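Local coordinates for trypsin-resistant surface T6 protein (Streptococcus pyogenes serotype M6, PDB 4P0D) that serves as the backbone pilin of group A streptococcal pili, its subunits probably joined covalently by sortase into the pilus shaft, at residues 198-203 against 266-271. The protein carries 1 engineered substitution. Numbering follows the deposited sequence.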
# COMPACT_ATOMS: atom_id res chain seq x y z
N MET A 198 0.39 -0.38 -8.60
CA MET A 198 -0.71 0.48 -9.00
C MET A 198 -1.67 -0.33 -9.85
O MET A 198 -1.25 -1.16 -10.65
CB MET A 198 -0.17 1.64 -9.84
CG MET A 198 0.79 2.57 -9.12
SD MET A 198 -0.14 3.76 -8.14
CE MET A 198 1.20 4.37 -7.13
N SER A 199 -2.97 -0.07 -9.71
CA SER A 199 -3.96 -0.67 -10.61
C SER A 199 -3.70 -0.17 -12.03
O SER A 199 -2.96 0.81 -12.23
CB SER A 199 -5.39 -0.32 -10.18
OG SER A 199 -5.53 1.08 -10.09
N GLU A 200 -4.30 -0.84 -13.01
CA GLU A 200 -3.84 -0.67 -14.39
C GLU A 200 -4.12 0.70 -14.98
O GLU A 200 -3.45 1.09 -15.91
CB GLU A 200 -4.32 -1.80 -15.32
CG GLU A 200 -5.82 -1.85 -15.58
CD GLU A 200 -6.19 -2.69 -16.79
OE1 GLU A 200 -7.40 -2.77 -17.08
OE2 GLU A 200 -5.29 -3.26 -17.47
N GLY A 201 -5.09 1.43 -14.43
CA GLY A 201 -5.44 2.77 -14.91
C GLY A 201 -4.50 3.89 -14.46
O GLY A 201 -4.74 5.06 -14.75
N LEU A 202 -3.45 3.51 -13.73
CA LEU A 202 -2.41 4.43 -13.29
C LEU A 202 -1.09 3.89 -13.80
O LEU A 202 -0.86 2.70 -13.72
CB LEU A 202 -2.39 4.47 -11.76
CG LEU A 202 -3.73 4.90 -11.13
CD1 LEU A 202 -3.90 4.39 -9.71
CD2 LEU A 202 -3.84 6.42 -11.17
N THR A 203 -0.24 4.74 -14.36
CA THR A 203 1.04 4.31 -14.86
C THR A 203 2.10 4.80 -13.87
O THR A 203 2.36 5.99 -13.75
CB THR A 203 1.29 4.83 -16.29
OG1 THR A 203 0.22 4.42 -17.15
CG2 THR A 203 2.62 4.29 -16.85
N ASN A 266 -4.11 7.05 -16.79
CA ASN A 266 -4.12 6.69 -18.22
C ASN A 266 -5.54 6.35 -18.71
O ASN A 266 -6.49 6.44 -17.95
CB ASN A 266 -3.15 5.53 -18.51
CG ASN A 266 -3.54 4.22 -17.82
OD1 ASN A 266 -4.67 3.73 -17.96
ND2 ASN A 266 -2.62 3.64 -17.07
N ASN A 267 -5.67 6.02 -19.98
CA ASN A 267 -6.98 5.80 -20.60
C ASN A 267 -7.75 4.58 -20.06
O ASN A 267 -8.95 4.50 -20.27
CB ASN A 267 -6.84 5.69 -22.11
CG ASN A 267 -6.16 4.41 -22.54
OD1 ASN A 267 -6.81 3.47 -22.98
ND2 ASN A 267 -4.86 4.36 -22.39
N LYS A 268 -7.06 3.68 -19.35
CA LYS A 268 -7.71 2.51 -18.73
C LYS A 268 -8.26 2.80 -17.33
O LYS A 268 -8.76 1.89 -16.66
CB LYS A 268 -6.73 1.34 -18.64
CG LYS A 268 -6.24 0.81 -19.97
CD LYS A 268 -4.94 0.04 -19.80
CE LYS A 268 -4.65 -0.84 -21.00
NZ LYS A 268 -3.39 -1.63 -20.82
N ALA A 269 -8.21 4.06 -16.90
CA ALA A 269 -8.72 4.40 -15.59
C ALA A 269 -10.19 4.00 -15.52
O ALA A 269 -10.98 4.32 -16.41
CB ALA A 269 -8.55 5.87 -15.29
N ILE A 270 -10.52 3.31 -14.45
CA ILE A 270 -11.90 2.87 -14.20
C ILE A 270 -12.78 4.04 -13.78
O ILE A 270 -12.37 4.85 -12.94
CB ILE A 270 -11.91 1.79 -13.11
CG1 ILE A 270 -11.14 0.54 -13.58
CG2 ILE A 270 -13.33 1.49 -12.63
CD1 ILE A 270 -11.65 -0.11 -14.86
N VAL A 271 -14.00 4.11 -14.33
CA VAL A 271 -14.98 5.10 -13.89
C VAL A 271 -15.95 4.49 -12.86
O VAL A 271 -16.31 3.32 -12.97
CB VAL A 271 -15.78 5.75 -15.06
CG1 VAL A 271 -14.87 6.21 -16.19
CG2 VAL A 271 -16.86 4.81 -15.59
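Asn266 meets the turn of residues 198-203 with both its side-chain amide and its backbone, a compact example of how one asparagine can tie a loop to the turn that leads into a strand. Three hydrogen bonds cross the contact, all donated by this residue. Asn266 ND2 reaches Glu200 O at 2.9 Å, nearly straight. The other N-H of Asn266 ND2 goes to Thr203 OG1, also 2.9 Å away. Both acceptors lie close to the plane of the amide. The third bond runs from Asn266 N to Gly201 O at 2.9 Å, the donor standing above the carbonyl plane.

The other end of the same amide works within its own loop. With CG lodged between the backbone N and the carbonyl carbon (chi1 65°), Asn266 OD1 accepts from Lys268 N at 2.8 Å, forming an Asx turn; the amide's orientation is thus set from both ends. Residues Asn266 to Ala269 also make a type I beta turn, facing a second one from Ser199 to Leu202. Both lie in the Cna-B-like domain, the second of three along the pilin, where strands 202-213 and 258-265 pair antiparallel; the Asn266 N to Gly201 O bond follows directly on that pairing. Nearby, Gln364 NE2 bonds to the carbonyls of Asn267 and Ala269, linking this loop to a later part of the chain.

Van der Waals contact centres on Gly201, whose CA lies 3.6 Å from Ala269 N, the two backbones meeting closely there.

Charge contributes more loosely: the extended chains of Glu200 and Lys268 cross at about a right angle, leaving OE2 of Glu200 and NZ of Lys268 4.2 Å apart, beyond a salt bridge.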